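Local coordinates for 389aa long hypothetical nucleolar protein (Pyrococcus horikoshii, PDB 5ZVE), which methylates the C5 position of cytosine 72 in several tRNAs, using S-adenosyl-L-methionine as the methyl donor, at residues 29-34 with 73-78; 23-28 with 364-369; 101-106 with 163-168. All coordinates share one frame; numbering follows the deposited sequence.

Contact 1 of 3, residues 29-34 with 73-78; sequences LREPVE and FVREGP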
loop_
_atom_site.group_PDB
_atom_site.type_symbol
_atom_site.label_atom_id
_atom_site.label_comp_id
_atom_site.label_asym_id
_atom_site.label_seq_id
_atom_site.Cartn_x
_atom_site.Cartn_y
_atom_site.Cartn_z
ATOM N N LEU A 29 -4.752 -11.790 5.294
ATOM C CA LEU A 29 -4.747 -10.352 5.557
ATOM C C LEU A 29 -4.044 -10.016 6.870
ATOM O O LEU A 29 -3.495 -8.922 7.027
ATOM C CB LEU A 29 -6.176 -9.796 5.590
ATOM C CG LEU A 29 -6.844 -9.421 4.266
ATOM C CD1 LEU A 29 -8.246 -8.865 4.516
ATOM C CD2 LEU A 29 -5.997 -8.418 3.504
ATOM N N ARG A 30 -4.049 -10.958 7.805
ATOM C CA ARG A 30 -3.423 -10.719 9.102
ATOM C C ARG A 30 -1.901 -10.741 9.007
ATOM O O ARG A 30 -1.213 -10.261 9.902
ATOM C CB ARG A 30 -3.885 -11.759 10.126
ATOM C CG ARG A 30 -3.622 -11.360 11.577
ATOM C CD ARG A 30 -4.906 -10.980 12.252
ATOM N NE ARG A 30 -4.725 -10.287 13.529
ATOM C CZ ARG A 30 -4.660 -10.877 14.719
ATOM N NH1 ARG A 30 -4.765 -12.193 14.828
ATOM N NH2 ARG A 30 -4.507 -10.133 15.805
ATOM N N GLU A 31 -1.385 -11.271 7.902
ATOM C CA GLU A 31 0.054 -11.438 7.719
ATOM C C GLU A 31 0.620 -10.428 6.719
ATOM O O GLU A 31 -0.109 -9.922 5.863
ATOM C CB GLU A 31 0.367 -12.859 7.236
ATOM C CG GLU A 31 -0.313 -13.976 8.016
ATOM C CD GLU A 31 -0.034 -15.345 7.412
ATOM O OE1 GLU A 31 0.613 -15.406 6.345
ATOM O OE2 GLU A 31 -0.467 -16.358 8.000
ATOM N N PRO A 32 1.926 -10.128 6.829
ATOM C CA PRO A 32 2.570 -9.276 5.825
ATOM C C PRO A 32 2.582 -9.965 4.467
ATOM O O PRO A 32 2.439 -11.187 4.407
ATOM C CB PRO A 32 3.995 -9.092 6.365
ATOM C CG PRO A 32 3.928 -9.501 7.812
ATOM C CD PRO A 32 2.860 -10.540 7.888
ATOM N N VAL A 33 2.751 -9.197 3.397
ATOM C CA VAL A 33 2.779 -9.787 2.066
ATOM C C VAL A 33 3.927 -10.785 1.993
ATOM O O VAL A 33 4.978 -10.587 2.615
ATOM C CB VAL A 33 2.913 -8.720 0.957
ATOM C CG1 VAL A 33 1.723 -7.758 1.008
ATOM C CG2 VAL A 33 4.228 -7.967 1.069
ATOM N N GLU A 34 3.699 -11.883 1.279
ATOM C CA GLU A 34 4.706 -12.929 1.142
ATOM C C GLU A 34 5.827 -12.465 0.221
ATOM O O GLU A 34 6.993 -12.819 0.416
ATOM C CB GLU A 34 4.075 -14.221 0.611
ATOM C CG GLU A 34 3.069 -14.878 1.557
ATOM C CD GLU A 34 1.697 -14.205 1.566
ATOM O OE1 GLU A 34 1.501 -13.195 0.859
ATOM O OE2 GLU A 34 0.805 -14.698 2.286
ATOM N N PHE A 73 11.226 -9.225 -2.536
ATOM C CA PHE A 73 11.949 -9.993 -1.540
ATOM C C PHE A 73 11.003 -10.990 -0.904
ATOM O O PHE A 73 9.838 -10.678 -0.649
ATOM C CB PHE A 73 12.557 -9.078 -0.474
ATOM C CG PHE A 73 13.434 -7.994 -1.032
ATOM C CD1 PHE A 73 12.891 -6.804 -1.484
ATOM C CD2 PHE A 73 14.808 -8.172 -1.109
ATOM C CE1 PHE A 73 13.701 -5.808 -2.000
ATOM C CE2 PHE A 73 15.623 -7.183 -1.621
ATOM C CZ PHE A 73 15.069 -5.999 -2.071
ATOM N N VAL A 74 11.490 -12.201 -0.678
ATOM C CA VAL A 74 10.651 -13.225 -0.084
ATOM C C VAL A 74 10.591 -13.000 1.424
ATOM O O VAL A 74 11.613 -12.776 2.078
ATOM C CB VAL A 74 11.167 -14.641 -0.399
ATOM C CG1 VAL A 74 10.299 -15.683 0.284
ATOM C CG2 VAL A 74 11.177 -14.875 -1.907
ATOM N N ARG A 75 9.385 -13.082 1.967
ATOM C CA ARG A 75 9.150 -12.857 3.385
ATOM C C ARG A 75 9.606 -14.053 4.219
ATOM O O ARG A 75 9.546 -15.192 3.766
ATOM C CB ARG A 75 7.665 -12.565 3.608
ATOM C CG ARG A 75 7.235 -12.473 5.052
ATOM C CD ARG A 75 6.340 -13.646 5.391
ATOM N NE ARG A 75 4.930 -13.307 5.300
ATOM C CZ ARG A 75 3.944 -14.198 5.265
ATOM N NH1 ARG A 75 4.214 -15.495 5.289
ATOM N NH2 ARG A 75 2.685 -13.786 5.204
ATOM N N GLU A 76 10.070 -13.785 5.436
ATOM C CA GLU A 76 10.457 -14.842 6.363
ATOM C C GLU A 76 9.440 -14.946 7.497
ATOM O O GLU A 76 8.981 -13.934 8.025
ATOM C CB GLU A 76 11.855 -14.572 6.925
ATOM C CG GLU A 76 12.948 -14.577 5.860
ATOM C CD GLU A 76 14.305 -14.161 6.402
ATOM O OE1 GLU A 76 14.403 -13.849 7.606
ATOM O OE2 GLU A 76 15.274 -14.132 5.613
ATOM N N GLY A 77 9.074 -16.172 7.855
ATOM C CA GLY A 77 8.134 -16.404 8.940
ATOM C C GLY A 77 6.934 -17.237 8.519
ATOM O O GLY A 77 6.776 -17.550 7.334
ATOM N N PRO A 78 6.055 -17.575 9.478
ATOM C CA PRO A 78 6.085 -17.132 10.877
ATOM C C PRO A 78 7.161 -17.826 11.703
ATOM O O PRO A 78 7.349 -19.038 11.600
ATOM C CB PRO A 78 4.689 -17.498 11.385
ATOM C CG PRO A 78 4.287 -18.661 10.549
ATOM C CD PRO A 78 4.876 -18.411 9.189
#
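Arg75 forms a salt-bridge network with Glu31 and Glu34 and also bonds to the carbonyl of Pro32, at the end of strand 70-74, in the ferredoxin-like region of the RsmB/NOP-type enzyme. The backbone sets the register: Arg75 N donates to Glu34 O at 2.9 Å, carrying the antiparallel pairing of strands 35-40 and 70-74 one step past the strand end. Arg75 buries the most surface here. Its CG stands anti to the backbone N (chi1 173°), and the chain beyond it bends at chi2 and chi3. The two side chains run side by side, and Glu34 CG sits over one guanidinium face, 3.8 Å from Arg75 NH2. Glu34 OE2 lies well out of that plane, 3.6 Å from Arg75 NH2, so this pairing is one of charge alone; the stronger partner of the Glu34 carboxylate is Arg282. Glu31 instead crosses Arg75 at about a right angle, and its OE1 takes a bond from Arg75 NH2 at 2.9 Å on the anti side of the carboxylate. Pro32 O receives the straighter bond, in its own carbonyl plane: Arg75 NH2 approaches to 2.7 Å with an N-H...O angle of 153°, while Arg75 NE adds a weak second one at 3.4 Å.

Contact 2 of 3, residues 23-28 with 364-369; sequences NKIMKK and FYPHKH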
loop_
_atom_site.group_PDB
_atom_site.type_symbol
_atom_site.label_atom_id
_atom_site.label_comp_id
_atom_site.label_asym_id
_atom_site.label_seq_id
_atom_site.Cartn_x
_atom_site.Cartn_y
_atom_site.Cartn_z
ATOM N N ASN A 23 -12.582 -16.842 4.654
ATOM C CA ASN A 23 -11.699 -17.256 5.740
ATOM C C ASN A 23 -10.235 -17.245 5.310
ATOM O O ASN A 23 -9.355 -16.884 6.094
ATOM C CB ASN A 23 -12.090 -18.646 6.256
ATOM C CG ASN A 23 -13.279 -18.604 7.209
ATOM O OD1 ASN A 23 -13.480 -17.627 7.929
ATOM N ND2 ASN A 23 -14.068 -19.670 7.214
ATOM N N LYS A 24 -9.983 -17.635 4.063
ATOM C CA LYS A 24 -8.628 -17.628 3.507
ATOM C C LYS A 24 -8.099 -16.210 3.341
ATOM O O LYS A 24 -6.915 -15.956 3.531
ATOM C CB LYS A 24 -8.586 -18.346 2.157
ATOM C CG LYS A 24 -8.717 -19.855 2.236
ATOM C CD LYS A 24 -9.013 -20.449 0.867
ATOM C CE LYS A 24 -9.167 -21.958 0.944
ATOM N NZ LYS A 24 -9.521 -22.548 -0.375
ATOM N N ILE A 25 -8.985 -15.291 2.971
ATOM C CA ILE A 25 -8.606 -13.900 2.762
ATOM C C ILE A 25 -8.271 -13.232 4.096
ATOM O O ILE A 25 -7.234 -12.581 4.236
ATOM C CB ILE A 25 -9.723 -13.115 2.053
ATOM C CG1 ILE A 25 -9.751 -13.460 0.563
ATOM C CG2 ILE A 25 -9.547 -11.615 2.255
ATOM C CD1 ILE A 25 -11.113 -13.284 -0.083
ATOM N N MET A 26 -9.140 -13.416 5.081
ATOM C CA MET A 26 -8.923 -12.820 6.394
ATOM C C MET A 26 -7.678 -13.385 7.068
ATOM O O MET A 26 -6.926 -12.649 7.700
ATOM C CB MET A 26 -10.150 -13.022 7.279
ATOM C CG MET A 26 -11.269 -12.047 6.986
ATOM S SD MET A 26 -12.678 -12.223 8.095
ATOM C CE MET A 26 -13.321 -13.818 7.601
ATOM N N LYS A 27 -7.458 -14.687 6.921
ATOM C CA LYS A 27 -6.268 -15.320 7.479
ATOM C C LYS A 27 -4.992 -14.701 6.918
ATOM O O LYS A 27 -4.062 -14.392 7.661
ATOM C CB LYS A 27 -6.270 -16.825 7.210
ATOM C CG LYS A 27 -5.056 -17.540 7.797
ATOM C CD LYS A 27 -5.025 -19.012 7.420
ATOM C CE LYS A 27 -3.628 -19.600 7.603
ATOM N NZ LYS A 27 -3.532 -20.992 7.072
ATOM N N LYS A 28 -4.947 -14.534 5.601
ATOM C CA LYS A 28 -3.762 -13.990 4.949
ATOM C C LYS A 28 -3.620 -12.489 5.183
ATOM O O LYS A 28 -2.503 -11.979 5.275
ATOM C CB LYS A 28 -3.791 -14.298 3.452
ATOM C CG LYS A 28 -3.522 -15.760 3.140
ATOM C CD LYS A 28 -2.464 -16.327 4.081
ATOM C CE LYS A 28 -2.114 -17.764 3.734
ATOM N NZ LYS A 28 -1.106 -18.324 4.680
ATOM N N PHE A 364 -7.022 -8.218 -7.028
ATOM C CA PHE A 364 -5.941 -8.947 -6.394
ATOM C C PHE A 364 -6.383 -9.411 -5.014
ATOM O O PHE A 364 -7.050 -8.677 -4.283
ATOM C CB PHE A 364 -4.681 -8.085 -6.298
ATOM C CG PHE A 364 -4.027 -7.811 -7.628
ATOM C CD1 PHE A 364 -4.399 -6.716 -8.389
ATOM C CD2 PHE A 364 -3.036 -8.652 -8.110
ATOM C CE1 PHE A 364 -3.796 -6.464 -9.612
ATOM C CE2 PHE A 364 -2.425 -8.406 -9.332
ATOM C CZ PHE A 364 -2.807 -7.310 -10.085
ATOM N N TYR A 365 -6.040 -10.652 -4.686
ATOM C CA TYR A 365 -6.371 -11.241 -3.397
ATOM C C TYR A 365 -5.100 -11.704 -2.706
ATOM O O TYR A 365 -4.186 -12.195 -3.368
ATOM C CB TYR A 365 -7.329 -12.416 -3.569
ATOM C CG TYR A 365 -8.690 -12.036 -4.101
ATOM C CD1 TYR A 365 -9.671 -11.543 -3.252
ATOM C CD2 TYR A 365 -8.997 -12.180 -5.449
ATOM C CE1 TYR A 365 -10.925 -11.199 -3.731
ATOM C CE2 TYR A 365 -10.248 -11.839 -5.939
ATOM C CZ TYR A 365 -11.205 -11.349 -5.072
ATOM O OH TYR A 365 -12.453 -11.008 -5.540
ATOM N N PRO A 366 -5.036 -11.557 -1.370
ATOM C CA PRO A 366 -3.826 -11.947 -0.634
ATOM C C PRO A 366 -3.512 -13.444 -0.711
ATOM O O PRO A 366 -2.341 -13.816 -0.788
ATOM C CB PRO A 366 -4.141 -11.527 0.811
ATOM C CG PRO A 366 -5.628 -11.471 0.884
ATOM C CD PRO A 366 -6.081 -11.025 -0.481
ATOM N N HIS A 367 -4.537 -14.287 -0.690
ATOM C CA HIS A 367 -4.321 -15.731 -0.686
ATOM C C HIS A 367 -4.036 -16.272 -2.082
ATOM O O HIS A 367 -3.433 -17.329 -2.227
ATOM C CB HIS A 367 -5.527 -16.451 -0.069
ATOM C CG HIS A 367 -6.791 -16.318 -0.860
ATOM N ND1 HIS A 367 -7.335 -15.099 -1.201
ATOM C CD2 HIS A 367 -7.630 -17.257 -1.359
ATOM C CE1 HIS A 367 -8.447 -15.293 -1.890
ATOM N NE2 HIS A 367 -8.650 -16.592 -1.998
ATOM N N LYS A 368 -4.471 -15.556 -3.112
ATOM C CA LYS A 368 -4.225 -15.995 -4.485
ATOM C C LYS A 368 -2.955 -15.405 -5.097
ATOM O O LYS A 368 -2.247 -16.090 -5.828
ATOM C CB LYS A 368 -5.425 -15.658 -5.377
ATOM C CG LYS A 368 -6.704 -16.401 -5.026
ATOM C CD LYS A 368 -7.816 -16.082 -6.018
ATOM C CE LYS A 368 -9.041 -16.956 -5.783
ATOM N NZ LYS A 368 -10.182 -16.564 -6.659
ATOM N N HIS A 369 -2.664 -14.139 -4.815
ATOM C CA HIS A 369 -1.588 -13.456 -5.527
ATOM C C HIS A 369 -0.454 -12.973 -4.633
ATOM O O HIS A 369 0.506 -12.374 -5.126
ATOM C CB HIS A 369 -2.155 -12.274 -6.312
ATOM C CG HIS A 369 -3.394 -12.607 -7.074
ATOM N ND1 HIS A 369 -4.623 -12.048 -6.785
ATOM C CD2 HIS A 369 -3.606 -13.454 -8.111
ATOM C CE1 HIS A 369 -5.531 -12.530 -7.613
ATOM N NE2 HIS A 369 -4.939 -13.386 -8.429
#
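Ile25 and His367 meet through side-chain packing, with Lys24, Lys28, Tyr365 and Pro366 around them. The closest approach is Ile25 CG1 to His367 CE1 at 3.3 Å, with His367 ND1 almost as near, and the two side chains cross obliquely. His367 CB points toward helix 19-29, and CG stands between the backbone N and the carbonyl carbon (chi1 65°). Ile25 CD1, at the end of the chain, reaches Tyr365 CD1 at 3.9 Å, while the other branch, Ile25 CG2, touches Pro366 CG at 4.2 Å.

The lysines contribute their aliphatic parts. Lys24 CB lies 3.8 Å from His367 CD2, whereas Lys28 packs CB against Pro366 CB and CG against His367 CB; both lysine chains cross His367 at about a right angle.

In the fold, this packing joins helix 19-29 of the N-terminal ferredoxin-like region to the short helix 366-369 of the Rossmann-like methyltransferase domain, where Tyr365 occupies the N-cap position.

Polar interactions fix the groups from outside or from within one segment. His367 NE2 is hydrogen-bonded to Glu21, one turn before Lys24 and Ile25 on the same helix. That carboxylate would tend to favour a charged ring, but His367 ND1 is buried by the contact with no partner in the model, which argues against it, so the charge stays open. Behind the packing face, Tyr365 N donates to His369 ND1 at 2.9 Å with an angle of 172°, the donor lying near the ring plane, and His369 N returns a backbone bond to Tyr365 O at 2.9 Å.

Contact 3 of 3, residues 101-106 with 163-168; sequences VYQGAM and FKLPSL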
loop_
_atom_site.group_PDB
_atom_site.type_symbol
_atom_site.label_atom_id
_atom_site.label_comp_id
_atom_site.label_asym_id
_atom_site.label_seq_id
_atom_site.Cartn_x
_atom_site.Cartn_y
_atom_site.Cartn_z
ATOM N N VAL A 101 7.391 -3.991 14.276
ATOM C CA VAL A 101 8.065 -5.115 14.932
ATOM C C VAL A 101 7.587 -6.456 14.369
ATOM O O VAL A 101 8.378 -7.372 14.139
ATOM C CB VAL A 101 7.833 -5.082 16.464
ATOM C CG1 VAL A 101 8.261 -6.385 17.120
ATOM C CG2 VAL A 101 8.554 -3.893 17.087
ATOM N N TYR A 102 6.281 -6.542 14.143
ATOM C CA TYR A 102 5.618 -7.677 13.509
ATOM C C TYR A 102 6.257 -8.051 12.169
ATOM O O TYR A 102 6.142 -9.185 11.709
ATOM C CB TYR A 102 4.137 -7.329 13.315
ATOM C CG TYR A 102 3.199 -8.449 12.910
ATOM C CD1 TYR A 102 2.881 -9.471 13.794
ATOM C CD2 TYR A 102 2.566 -8.438 11.674
ATOM C CE1 TYR A 102 2.002 -10.476 13.443
ATOM C CE2 TYR A 102 1.681 -9.436 11.315
ATOM C CZ TYR A 102 1.403 -10.451 12.204
ATOM O OH TYR A 102 0.523 -11.449 11.854
ATOM N N GLN A 103 6.931 -7.087 11.547
ATOM C CA GLN A 103 7.536 -7.304 10.240
ATOM C C GLN A 103 9.060 -7.224 10.288
ATOM O O GLN A 103 9.718 -7.281 9.254
ATOM C CB GLN A 103 6.979 -6.293 9.236
ATOM C CG GLN A 103 5.468 -6.216 9.273
ATOM C CD GLN A 103 4.907 -5.137 8.376
ATOM O OE1 GLN A 103 5.137 -5.138 7.170
ATOM N NE2 GLN A 103 4.166 -4.202 8.966
ATOM N N GLY A 104 9.618 -7.081 11.487
ATOM C CA GLY A 104 11.059 -7.185 11.662
ATOM C C GLY A 104 11.780 -5.942 12.148
ATOM O O GLY A 104 12.994 -5.967 12.330
ATOM N N ALA A 105 11.047 -4.857 12.372
ATOM C CA ALA A 105 11.653 -3.646 12.923
ATOM C C ALA A 105 12.106 -3.867 14.357
ATOM O O ALA A 105 11.553 -4.703 15.070
ATOM C CB ALA A 105 10.681 -2.477 12.865
ATOM N N MET A 106 13.124 -3.118 14.770
ATOM C CA MET A 106 13.473 -3.015 16.179
ATOM C C MET A 106 12.396 -2.233 16.911
ATOM O O MET A 106 11.621 -1.520 16.286
ATOM C CB MET A 106 14.826 -2.325 16.349
ATOM C CG MET A 106 15.952 -2.916 15.519
ATOM S SD MET A 106 16.381 -4.572 16.076
ATOM C CE MET A 106 15.535 -5.579 14.861
ATOM N N PHE A 163 7.327 -12.051 11.766
ATOM C CA PHE A 163 7.698 -12.120 10.357
ATOM C C PHE A 163 8.869 -11.192 10.093
ATOM O O PHE A 163 9.099 -10.246 10.844
ATOM C CB PHE A 163 6.531 -11.735 9.441
ATOM C CG PHE A 163 5.355 -12.663 9.520
ATOM C CD1 PHE A 163 5.315 -13.819 8.754
ATOM C CD2 PHE A 163 4.279 -12.369 10.343
ATOM C CE1 PHE A 163 4.229 -14.673 8.816
ATOM C CE2 PHE A 163 3.182 -13.217 10.406
ATOM C CZ PHE A 163 3.159 -14.372 9.645
ATOM N N LYS A 164 9.605 -11.463 9.024
ATOM C CA LYS A 164 10.729 -10.621 8.650
ATOM C C LYS A 164 10.665 -10.184 7.189
ATOM O O LYS A 164 10.684 -11.009 6.281
ATOM C CB LYS A 164 12.045 -11.350 8.913
ATOM C CG LYS A 164 13.284 -10.555 8.546
ATOM C CD LYS A 164 13.285 -9.190 9.190
ATOM C CE LYS A 164 14.588 -8.456 8.912
ATOM N NZ LYS A 164 14.505 -7.025 9.325
ATOM N N LEU A 165 10.579 -8.871 6.991
ATOM C CA LEU A 165 10.744 -8.249 5.687
ATOM C C LEU A 165 11.991 -7.383 5.761
ATOM O O LEU A 165 12.301 -6.841 6.816
ATOM C CB LEU A 165 9.524 -7.403 5.307
ATOM C CG LEU A 165 8.199 -8.108 5.014
ATOM C CD1 LEU A 165 7.124 -7.094 4.664
ATOM C CD2 LEU A 165 8.374 -9.095 3.883
ATOM N N PRO A 166 12.727 -7.267 4.648
ATOM C CA PRO A 166 13.937 -6.437 4.656
ATOM C C PRO A 166 13.627 -4.972 4.951
ATOM O O PRO A 166 12.590 -4.473 4.520
ATOM C CB PRO A 166 14.488 -6.606 3.233
ATOM C CG PRO A 166 13.300 -6.980 2.415
ATOM C CD PRO A 166 12.447 -7.827 3.315
ATOM N N SER A 167 14.506 -4.305 5.691
ATOM C CA SER A 167 14.411 -2.858 5.869
ATOM C C SER A 167 15.279 -2.172 4.824
ATOM O O SER A 167 16.492 -2.383 4.782
ATOM C CB SER A 167 14.842 -2.447 7.272
ATOM O OG SER A 167 16.203 -2.770 7.476
ATOM N N LEU A 168 14.659 -1.364 3.973
ATOM C CA LEU A 168 15.363 -0.771 2.845
ATOM C C LEU A 168 15.548 0.734 2.986
ATOM O O LEU A 168 16.311 1.343 2.235
ATOM C CB LEU A 168 14.613 -1.072 1.550
ATOM C CG LEU A 168 14.184 -2.527 1.373
ATOM C CD1 LEU A 168 13.214 -2.639 0.215
ATOM C CD2 LEU A 168 15.389 -3.419 1.149
#
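Tyr102 O and Gln103 O each accept a backbone bond from the segment 163-168: Phe163 N reaches Tyr102 O at 3.1 Å, and Leu165 N reaches Gln103 O at 2.9 Å, nearly straight at 170°. The acceptors belong to a type I turn, Val101 to Gly104, that ends helix 95-101 in a Schellman motif. Gly104 has the positive phi (117°) this requires, and a CB there would also collide with Lys164 CD. The contact thus fastens the end of a PUA-domain helix to the chain leaving strand 154-161.

Tyr102 and Phe163 form a T-shaped pair, the Phe163 edge meeting the Tyr102 face with centroids 5.4 Å apart and planes at 71°. Phe163 CD2 stands over that face toward its rim, while Tyr102 OH lies near the Phe163 plane, 3.5 Å from Phe163 CE2. The hydroxyl is hydrogen-bonded to Arg30 O. An alanine at Tyr102 would probably leave Arg30 O without this mate and open a gap beside the Phe163 edge. Gln103 OE1 touches Leu165 CD1 at 3.7 Å, and Gln103 NE2 is tied to Glu99 O.

Overall arrangement
From the N terminus, helix 19-29 supplies residues 23-28, which open contact 2, and the loop after it supplies 29-34, which open contact 1. Contact 1 closes at 73-78, within the ferredoxin-like region. Contact 3 then runs from 101-106 to 163-168, bracketing most of the PUA domain, so contacts 1 and 3 follow in series. Contact 2 closes last, at 364-369, and its long span encloses both, tying the N-terminal region to the methyltransferase domain. No loops cross. Contact 1 touches each of the others: Leu29 packs on Pro366 of contact 2, and Pro32 on Phe163 of contact 3. The centres of contacts 2 and 3 lie about 21 Å apart, without touching.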